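Local coordinates for putative alpha-ketoglutarate-dependent taurine dioxygenase (Burkholderia xenovorans, PDB 5HSX), which probably acts as an iron(II)- and 2-oxoglutarate-dependent dioxygenase of the TfdA/TauD family, coupling decarboxylation of 2-oxoglutarate to oxidation of an organic substrate, at residues G121-V126 with P222-S227; A128-P133 with G295-G300; L218-S223 with E241-H246. One frame throughout, in Å; residues are numbered along the deposited sequence. Where two conformers were deposited one is given.

Contact 1: G121-V126 with P222-S227; sequences GWHTDV and PSFLKS. With NA (sodium ion), chain M.
Trp-122 O is approached by both Pro-222 and Ser-223. Ser-223 N gives it a weak, bent hydrogen bond of 3.0 Å, and Pro-222 CD sits against the same oxygen at 3.2 Å. Proline has no N-H of its own, so the polar work falls to the serine that follows. Its chi1 of -66° puts OG beside the backbone N, which brings the hydroxyl near Trp-122 O as well as a water, 2.8 Å from Ser-223 OG, that accepts from Gly-121 N.

Next along the chain is the metal site. His-123 and Asp-125 match the His-X-Asp part of the facial triad of iron- and 2-oxoglutarate-dependent dioxygenases, with His-273 as its probable third member; sodium is modelled here. NE2 of His-123 is 2.0 Å from the ion, and Asp-125 OD1, two waters, His-273 NE2 and the main-chain O of Asn-323 complete the site. The other ring nitrogen, His-123 ND1, donates to Gly-121 O at 2.8 Å, with that oxygen close to the ring plane, which fixes the rotation of the imidazole. Phe-224 runs alongside His-123, the ring planes inclined at 70°; its CE2 touches His-123 CB at 4.0 Å, while the rim of the phenyl meets Thr-124 O edge-on.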
loop_
_atom_site.group_PDB
_atom_site.type_symbol
_atom_site.label_atom_id
_atom_site.label_comp_id
_atom_site.label_asym_id
_atom_site.label_seq_id
_atom_site.Cartn_x
_atom_site.Cartn_y
_atom_site.Cartn_z
ATOM N N GLY B 121 -2.938 12.234 3.553
ATOM C CA GLY B 121 -4.017 11.436 4.093
ATOM C C GLY B 121 -3.648 10.565 5.275
ATOM O O GLY B 121 -4.547 10.115 6.000
ATOM N N TRP B 122 -2.360 10.329 5.504
ATOM C CA TRP B 122 -1.917 9.513 6.627
ATOM C C TRP B 122 -2.020 10.286 7.931
ATOM O O TRP B 122 -1.558 11.429 8.016
ATOM C CB TRP B 122 -0.472 9.078 6.408
ATOM C CG TRP B 122 -0.306 7.996 5.389
ATOM C CD1 TRP B 122 -0.033 8.135 4.046
ATOM C CD2 TRP B 122 -0.383 6.592 5.647
ATOM N NE1 TRP B 122 0.072 6.882 3.461
ATOM C CE2 TRP B 122 -0.138 5.925 4.430
ATOM C CE3 TRP B 122 -0.645 5.835 6.802
ATOM C CZ2 TRP B 122 -0.142 4.529 4.333
ATOM C CZ3 TRP B 122 -0.657 4.451 6.703
ATOM C CH2 TRP B 122 -0.407 3.811 5.474
ATOM N N HIS B 123 -2.572 9.645 8.965
ATOM C CA HIS B 123 -2.786 10.353 10.223
ATOM C C HIS B 123 -3.071 9.378 11.352
ATOM O O HIS B 123 -3.475 8.229 11.137
ATOM C CB HIS B 123 -3.954 11.324 10.115
ATOM C CG HIS B 123 -5.249 10.634 9.860
ATOM N ND1 HIS B 123 -5.559 10.072 8.640
ATOM C CD2 HIS B 123 -6.290 10.362 10.678
ATOM C CE1 HIS B 123 -6.748 9.505 8.709
ATOM N NE2 HIS B 123 -7.219 9.684 9.929
ATOM N N THR B 124 -2.878 9.879 12.569
ATOM C CA THR B 124 -3.316 9.234 13.793
ATOM C C THR B 124 -4.493 10.041 14.337
ATOM O O THR B 124 -4.443 11.273 14.361
ATOM C CB THR B 124 -2.171 9.161 14.809
ATOM O OG1 THR B 124 -1.051 8.457 14.227
ATOM C CG2 THR B 124 -2.615 8.427 16.060
ATOM N N ASP B 125 -5.558 9.351 14.732
ATOM C CA ASP B 125 -6.820 10.034 15.025
ATOM C C ASP B 125 -6.700 11.049 16.156
ATOM O O ASP B 125 -6.207 10.737 17.244
ATOM C CB ASP B 125 -7.891 9.007 15.367
ATOM C CG ASP B 125 -8.360 8.250 14.151
ATOM O OD1 ASP B 125 -8.410 8.874 13.066
ATOM O OD2 ASP B 125 -8.658 7.046 14.275
ATOM N N VAL B 126 -7.211 12.260 15.904
ATOM C CA VAL B 126 -7.385 13.313 16.903
ATOM C C VAL B 126 -6.094 13.663 17.640
ATOM O O VAL B 126 -6.130 13.981 18.837
ATOM C CB VAL B 126 -8.485 12.935 17.929
ATOM C CG1 VAL B 126 -9.096 14.184 18.584
ATOM C CG2 VAL B 126 -9.574 12.108 17.287
ATOM N N PRO B 222 0.756 12.570 10.198
ATOM C CA PRO B 222 1.092 13.560 9.156
ATOM C C PRO B 222 -0.009 14.568 8.842
ATOM O O PRO B 222 0.315 15.709 8.483
ATOM C CB PRO B 222 1.429 12.679 7.931
ATOM C CG PRO B 222 2.008 11.422 8.576
ATOM C CD PRO B 222 1.105 11.197 9.778
ATOM N N SER B 223 -1.288 14.213 8.968
ATOM C CA SER B 223 -2.323 15.201 8.658
ATOM C C SER B 223 -2.391 16.334 9.674
ATOM O O SER B 223 -2.871 17.423 9.337
ATOM C CB SER B 223 -3.701 14.546 8.578
ATOM O OG SER B 223 -3.772 13.665 7.488
ATOM N N PHE B 224 -1.948 16.109 10.910
ATOM C CA PHE B 224 -2.166 17.070 11.986
ATOM C C PHE B 224 -0.897 17.703 12.523
ATOM O O PHE B 224 -0.956 18.839 13.011
ATOM C CB PHE B 224 -2.923 16.398 13.134
ATOM C CG PHE B 224 -4.196 15.757 12.682
ATOM C CD1 PHE B 224 -5.019 16.421 11.770
ATOM C CD2 PHE B 224 -4.540 14.479 13.095
ATOM C CE1 PHE B 224 -6.184 15.838 11.306
ATOM C CE2 PHE B 224 -5.710 13.883 12.640
ATOM C CZ PHE B 224 -6.533 14.565 11.740
ATOM N N LEU B 225 0.241 17.018 12.431
ATOM C CA LEU B 225 1.492 17.581 12.935
ATOM C C LEU B 225 1.978 18.670 11.981
ATOM O O LEU B 225 2.185 18.420 10.786
ATOM C CB LEU B 225 2.534 16.476 13.105
ATOM C CG LEU B 225 3.974 16.874 13.443
ATOM C CD1 LEU B 225 4.061 17.751 14.736
ATOM C CD2 LEU B 225 4.845 15.614 13.577
ATOM N N LYS B 226 2.130 19.889 12.497
ATOM C CA LYS B 226 2.404 21.052 11.658
ATOM C C LYS B 226 3.834 21.548 11.747
ATOM O O LYS B 226 4.376 22.033 10.746
ATOM C CB LYS B 226 1.462 22.209 12.035
ATOM C CG LYS B 226 -0.009 21.839 11.995
ATOM C CD LYS B 226 -0.394 21.257 10.651
ATOM C CE LYS B 226 -1.900 20.994 10.570
ATOM N NZ LYS B 226 -2.231 20.417 9.232
ATOM N N SER B 227 4.456 21.462 12.925
ATOM C CA SER B 227 5.787 22.019 13.089
ATOM C C SER B 227 6.484 21.350 14.267
ATOM O O SER B 227 5.841 20.815 15.177
ATOM C CB SER B 227 5.727 23.531 13.308
ATOM O OG SER B 227 5.007 23.836 14.498
HETATM NA NA NA M . -8.647 8.585 10.844
HETATM O O HOH W 1 -2.783 14.853 5.160
HETATM O O HOH W 2 -9.677 7.927 8.764
HETATM O O HOH W 3 -10.318 7.505 11.883
#

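Contact 2: A128-P133 with G295-G300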
loop_
_atom_site.group_PDB
_atom_site.type_symbol
_atom_site.label_atom_id
_atom_site.label_comp_id
_atom_site.label_asym_id
_atom_site.label_seq_id
_atom_site.Cartn_x
_atom_site.Cartn_y
_atom_site.Cartn_z
ATOM N N ALA B 128 -4.613 16.312 17.357
ATOM C CA ALA B 128 -4.673 17.714 17.748
ATOM C C ALA B 128 -5.164 17.898 19.180
ATOM O O ALA B 128 -5.086 19.013 19.702
ATOM C CB ALA B 128 -5.567 18.497 16.784
ATOM N N ALA B 129 -5.670 16.846 19.816
ATOM C CA ALA B 129 -6.130 16.911 21.199
ATOM C C ALA B 129 -5.023 16.461 22.149
ATOM O O ALA B 129 -4.112 15.723 21.768
ATOM C CB ALA B 129 -7.363 16.033 21.392
ATOM N N VAL B 130 -5.135 16.882 23.414
ATOM C CA VAL B 130 -4.089 16.545 24.380
ATOM C C VAL B 130 -4.174 15.076 24.790
ATOM O O VAL B 130 -3.156 14.469 25.145
ATOM C CB VAL B 130 -4.155 17.474 25.612
ATOM C CG1 VAL B 130 -5.378 17.168 26.452
ATOM C CG2 VAL B 130 -2.872 17.348 26.438
ATOM N N ASN B 131 -5.367 14.476 24.735
ATOM C CA ASN B 131 -5.569 13.059 25.047
ATOM C C ASN B 131 -6.226 12.367 23.851
ATOM O O ASN B 131 -7.443 12.124 23.850
ATOM C CB ASN B 131 -6.406 12.897 26.313
ATOM C CG ASN B 131 -7.744 13.610 26.223
ATOM O OD1 ASN B 131 -7.858 14.670 25.602
ATOM N ND2 ASN B 131 -8.768 13.010 26.804
ATOM N N PRO B 132 -5.453 12.020 22.824
ATOM C CA PRO B 132 -6.040 11.340 21.668
ATOM C C PRO B 132 -6.587 9.983 22.061
ATOM O O PRO B 132 -6.086 9.341 23.005
ATOM C CB PRO B 132 -4.856 11.213 20.693
ATOM C CG PRO B 132 -3.879 12.289 21.141
ATOM C CD PRO B 132 -4.012 12.288 22.638
ATOM N N PRO B 133 -7.618 9.497 21.365
ATOM C CA PRO B 133 -8.163 8.172 21.696
ATOM C C PRO B 133 -7.109 7.097 21.476
ATOM O O PRO B 133 -6.332 7.152 20.520
ATOM C CB PRO B 133 -9.340 8.014 20.721
ATOM C CG PRO B 133 -9.013 8.938 19.584
ATOM C CD PRO B 133 -8.333 10.118 20.234
ATOM N N GLY B 295 -8.299 7.795 25.489
ATOM C CA GLY B 295 -6.895 7.581 25.757
ATOM C C GLY B 295 -6.367 8.551 26.806
ATOM O O GLY B 295 -7.047 9.478 27.243
ATOM N N ASP B 296 -5.121 8.315 27.208
ATOM C CA ASP B 296 -4.443 9.142 28.196
ATOM C C ASP B 296 -3.561 10.183 27.502
ATOM O O ASP B 296 -3.438 10.216 26.276
ATOM C CB ASP B 296 -3.625 8.261 29.139
ATOM C CG ASP B 296 -4.481 7.595 30.204
ATOM O OD1 ASP B 296 -5.366 8.277 30.768
ATOM O OD2 ASP B 296 -4.274 6.395 30.478
ATOM N N VAL B 297 -2.943 11.046 28.298
ATOM C CA VAL B 297 -2.045 12.071 27.755
ATOM C C VAL B 297 -0.728 11.409 27.355
ATOM O O VAL B 297 -0.139 10.679 28.171
ATOM C CB VAL B 297 -1.821 13.176 28.789
ATOM C CG1 VAL B 297 -0.807 14.203 28.287
ATOM C CG2 VAL B 297 -3.146 13.850 29.143
ATOM N N PRO B 298 -0.241 11.613 26.128
ATOM C CA PRO B 298 1.040 11.007 25.728
ATOM C C PRO B 298 2.205 11.511 26.568
ATOM O O PRO B 298 2.175 12.605 27.136
ATOM C CB PRO B 298 1.197 11.441 24.264
ATOM C CG PRO B 298 -0.219 11.674 23.793
ATOM C CD PRO B 298 -0.915 12.270 24.992
ATOM N N VAL B 299 3.256 10.689 26.629
ATOM C CA VAL B 299 4.497 11.009 27.321
ATOM C C VAL B 299 5.660 10.693 26.392
ATOM O O VAL B 299 5.644 9.662 25.709
ATOM C CB VAL B 299 4.632 10.204 28.630
ATOM C CG1 VAL B 299 5.858 10.635 29.369
ATOM C CG2 VAL B 299 3.381 10.353 29.487
ATOM N N GLY B 300 6.673 11.562 26.376
ATOM C CA GLY B 300 7.871 11.324 25.595
ATOM C C GLY B 300 8.936 10.590 26.389
ATOM O O GLY B 300 8.757 10.268 27.578
HETATM O O HOH W 4 -9.386 10.318 24.220
HETATM O O HOH W 5 -8.279 11.311 28.974
HETATM O O HOH W 6 -3.744 8.743 23.894
#
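Two loops of the double-stranded beta-helix (cupin) fold meet here: residues 128-133, leading into strand 135-140, and residues 295-300, which follow its sheet neighbour 287-293. Neither is helix or strand, and both carry prolines, which suit extended chain that offers few N-H groups. Pro-132 and Pro-298 reach toward each other tip to tip, with Pro-132 CD and Pro-298 CD 3.9 Å apart, while His-204 of strand 200-209 packs on both rings. Beside them Val-130 and Val-297 cross obliquely, CG2 of Val-130 being 4.2 Å from CG1 of Val-297; the latter methyl stands anti to its backbone N (chi1 176°), which turns it to Val-130.

Toward Pro-133 the backbones close in. Gly-295 CA directs a C-H at Pro-132 O over 3.4 Å, and a beta carbon on Gly-295 would collide with that oxygen, so glycine fits the place. Three waters join the polar groups. One donates to Asn-131 O and accepts from Gly-295 N; another accepts from Asn-131 ND2 at 2.8 Å and donates to Gly-295 O; the third donates both its protons, to Pro-132 O at 2.6 Å and to Asp-296 O. Between the prolines and valines, Val-130 O is buried with Pro-298 CD only 3.1 Å away. The loops are thus joined by apolar rings and methyls on one part and by water bridges on another, with direct N-H to O bonding absent between them, and burial of Val-130 O without a hydrogen-bond partner in the model probably carries some cost.

Contact 3: L218-S223 with E241-H246. With EDO (1,2-ethanediol), chain P.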
loop_
_atom_site.group_PDB
_atom_site.type_symbol
_atom_site.label_atom_id
_atom_site.label_comp_id
_atom_site.label_asym_id
_atom_site.label_seq_id
_atom_site.Cartn_x
_atom_site.Cartn_y
_atom_site.Cartn_z
ATOM N N LEU B 218 7.070 6.527 16.580
ATOM C CA LEU B 218 7.373 7.761 15.859
ATOM C C LEU B 218 6.044 8.475 15.621
ATOM O O LEU B 218 5.310 8.168 14.676
ATOM C CB LEU B 218 8.124 7.446 14.562
ATOM C CG LEU B 218 8.678 8.585 13.708
ATOM C CD1 LEU B 218 9.548 9.508 14.550
ATOM C CD2 LEU B 218 9.477 8.011 12.523
ATOM N N TYR B 219 5.720 9.421 16.508
ATOM C CA TYR B 219 4.351 9.915 16.684
ATOM C C TYR B 219 4.122 11.139 15.797
ATOM O O TYR B 219 3.881 12.248 16.265
ATOM C CB TYR B 219 4.128 10.246 18.160
ATOM C CG TYR B 219 2.690 10.296 18.634
ATOM C CD1 TYR B 219 1.891 9.163 18.598
ATOM C CD2 TYR B 219 2.154 11.466 19.164
ATOM C CE1 TYR B 219 0.574 9.193 19.058
ATOM C CE2 TYR B 219 0.840 11.509 19.625
ATOM C CZ TYR B 219 0.056 10.368 19.572
ATOM O OH TYR B 219 -1.244 10.395 20.047
ATOM N N VAL B 220 4.169 10.917 14.478
ATOM C CA VAL B 220 4.314 12.022 13.536
ATOM C C VAL B 220 3.049 12.280 12.718
ATOM O O VAL B 220 3.109 13.042 11.748
ATOM C CB VAL B 220 5.524 11.823 12.604
ATOM C CG1 VAL B 220 6.836 11.919 13.390
ATOM C CG2 VAL B 220 5.442 10.483 11.852
ATOM N N SER B 221 1.904 11.685 13.097
ATOM C CA SER B 221 0.548 11.980 12.605
ATOM C C SER B 221 0.505 12.990 11.450
ATOM O O SER B 221 0.223 14.177 11.681
ATOM C CB SER B 221 -0.296 12.497 13.779
ATOM O OG SER B 221 -1.671 12.513 13.446
ATOM N N PRO B 222 0.756 12.570 10.198
ATOM C CA PRO B 222 1.092 13.560 9.156
ATOM C C PRO B 222 -0.009 14.568 8.842
ATOM O O PRO B 222 0.315 15.709 8.483
ATOM C CB PRO B 222 1.429 12.679 7.931
ATOM C CG PRO B 222 2.008 11.422 8.576
ATOM C CD PRO B 222 1.105 11.197 9.778
ATOM N N SER B 223 -1.288 14.213 8.968
ATOM C CA SER B 223 -2.323 15.201 8.658
ATOM C C SER B 223 -2.391 16.334 9.674
ATOM O O SER B 223 -2.871 17.423 9.337
ATOM C CB SER B 223 -3.701 14.546 8.578
ATOM O OG SER B 223 -3.772 13.665 7.488
ATOM N N GLU B 241 9.267 16.225 6.573
ATOM C CA GLU B 241 9.179 15.484 5.314
ATOM C C GLU B 241 10.048 14.226 5.338
ATOM O O GLU B 241 9.667 13.190 4.776
ATOM C CB GLU B 241 9.530 16.398 4.128
ATOM C CG GLU B 241 8.427 17.458 3.946
ATOM C CD GLU B 241 8.584 18.337 2.727
ATOM O OE1 GLU B 241 9.560 18.169 1.968
ATOM O OE2 GLU B 241 7.720 19.219 2.552
ATOM N N LEU B 242 11.209 14.290 5.995
ATOM C CA LEU B 242 12.044 13.098 6.161
ATOM C C LEU B 242 11.302 12.012 6.932
ATOM O O LEU B 242 11.264 10.849 6.509
ATOM C CB LEU B 242 13.340 13.474 6.885
ATOM C CG LEU B 242 14.246 12.319 7.321
ATOM C CD1 LEU B 242 14.925 11.691 6.083
ATOM C CD2 LEU B 242 15.266 12.815 8.351
ATOM N N LEU B 243 10.709 12.380 8.077
ATOM C CA LEU B 243 10.027 11.396 8.920
ATOM C C LEU B 243 8.732 10.908 8.279
ATOM O O LEU B 243 8.384 9.728 8.405
ATOM C CB LEU B 243 9.761 11.997 10.314
ATOM C CG LEU B 243 11.002 12.467 11.073
ATOM C CD1 LEU B 243 10.600 13.190 12.367
ATOM C CD2 LEU B 243 11.916 11.281 11.422
ATOM N N TRP B 244 8.026 11.785 7.564
ATOM C CA TRP B 244 6.774 11.387 6.929
ATOM C C TRP B 244 7.022 10.451 5.751
ATOM O O TRP B 244 6.243 9.521 5.511
ATOM C CB TRP B 244 6.012 12.624 6.462
ATOM C CG TRP B 244 5.419 13.425 7.587
ATOM C CD1 TRP B 244 5.182 13.002 8.876
ATOM C CD2 TRP B 244 5.007 14.789 7.532
ATOM N NE1 TRP B 244 4.637 14.025 9.610
ATOM C CE2 TRP B 244 4.512 15.131 8.809
ATOM C CE3 TRP B 244 4.997 15.758 6.520
ATOM C CZ2 TRP B 244 4.002 16.400 9.099
ATOM C CZ3 TRP B 244 4.483 17.026 6.811
ATOM C CH2 TRP B 244 4.000 17.333 8.094
ATOM N N GLU B 245 8.068 10.709 4.973
ATOM C CA GLU B 245 8.449 9.766 3.928
ATOM C C GLU B 245 8.826 8.417 4.539
ATOM O O GLU B 245 8.437 7.352 4.037
ATOM C CB GLU B 245 9.601 10.377 3.133
ATOM C CG GLU B 245 10.456 9.451 2.323
ATOM C CD GLU B 245 11.546 10.226 1.595
ATOM O OE1 GLU B 245 11.341 10.471 0.403
ATOM O OE2 GLU B 245 12.569 10.639 2.223
ATOM N N HIS B 246 9.552 8.456 5.651
ATOM C CA HIS B 246 10.000 7.232 6.304
ATOM C C HIS B 246 8.815 6.382 6.767
ATOM O O HIS B 246 8.775 5.170 6.518
ATOM C CB HIS B 246 10.915 7.620 7.471
ATOM C CG HIS B 246 11.440 6.460 8.265
ATOM N ND1 HIS B 246 12.452 5.643 7.813
ATOM C CD2 HIS B 246 11.104 6.002 9.496
ATOM C CE1 HIS B 246 12.720 4.726 8.731
ATOM N NE2 HIS B 246 11.914 4.920 9.760
HETATM C C1 EDO P . 5.738 21.194 4.382
HETATM O O1 EDO P . 5.801 19.795 4.051
HETATM C C2 EDO P . 5.099 21.426 5.752
HETATM O O2 EDO P . 6.003 21.091 6.813
#
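The bend at Val-220 to Pro-222 fits around the indole of Trp-244. Pro-222 lies over one face, its CB 3.8 Å from the centroid of the five-membered ring and 8° off the normal, a CH-pi contact; CA, CB and CG all lie over the indole, and their C-H groups suit a pi face. The two side chains slide past each other in opposite directions. Val-220 takes the rim: its CG2 comes to 3.9 Å from Trp-244 CD1, near the indole plane. The indole N-H is spent on the same bend, Trp-244 NE1 donating to Val-220 O at 2.8 Å, with the oxygen tilted somewhat out of the ring plane.

Trp-244 belongs to helix 233-247, which here covers the loop joining strands 216-218 and 225-228. Leu-243 and His-246 of the same helix turn extend the surface. Leu-243 CD1 meets Val-220 CG1 at 4.1 Å, their side chains crossing at about a right angle. Leu-218 holds CG anti to its backbone N (chi1 -174°), and its CD2 methyl is the bump that rests in the angle between Leu-243 CD2 and the imidazole edge, 4.0 Å from His-246 CD2. The polar end of His-246 has another partner, NE2 being hydrogen-bonded to Ala-158 O.

Contacts 1 and 3 are largely buried and share Pro-222, which packs on Trp-122 of the metal-bearing segment and on Trp-244 of helix 233-247; Ser-221 OG, which probably bonds Thr-124 N, ties the two further. Contact 2 is only partly buried and joins two loops. In contact 1 the polar bonding across is weak, and the ion is held by 121-126 and other parts of the chain, with Phe-224 packed beside the ligand His-123. Contact 3 is mainly apolar packing with a single indole bond, whereas contact 2 combines proline and valine packing with three bridging waters. Contact 2 still touches both others: Pro-132 and Pro-133 pack on Asp-125 and Val-126, and the hydroxyl of Tyr-219 lies against Pro-132 and Pro-298.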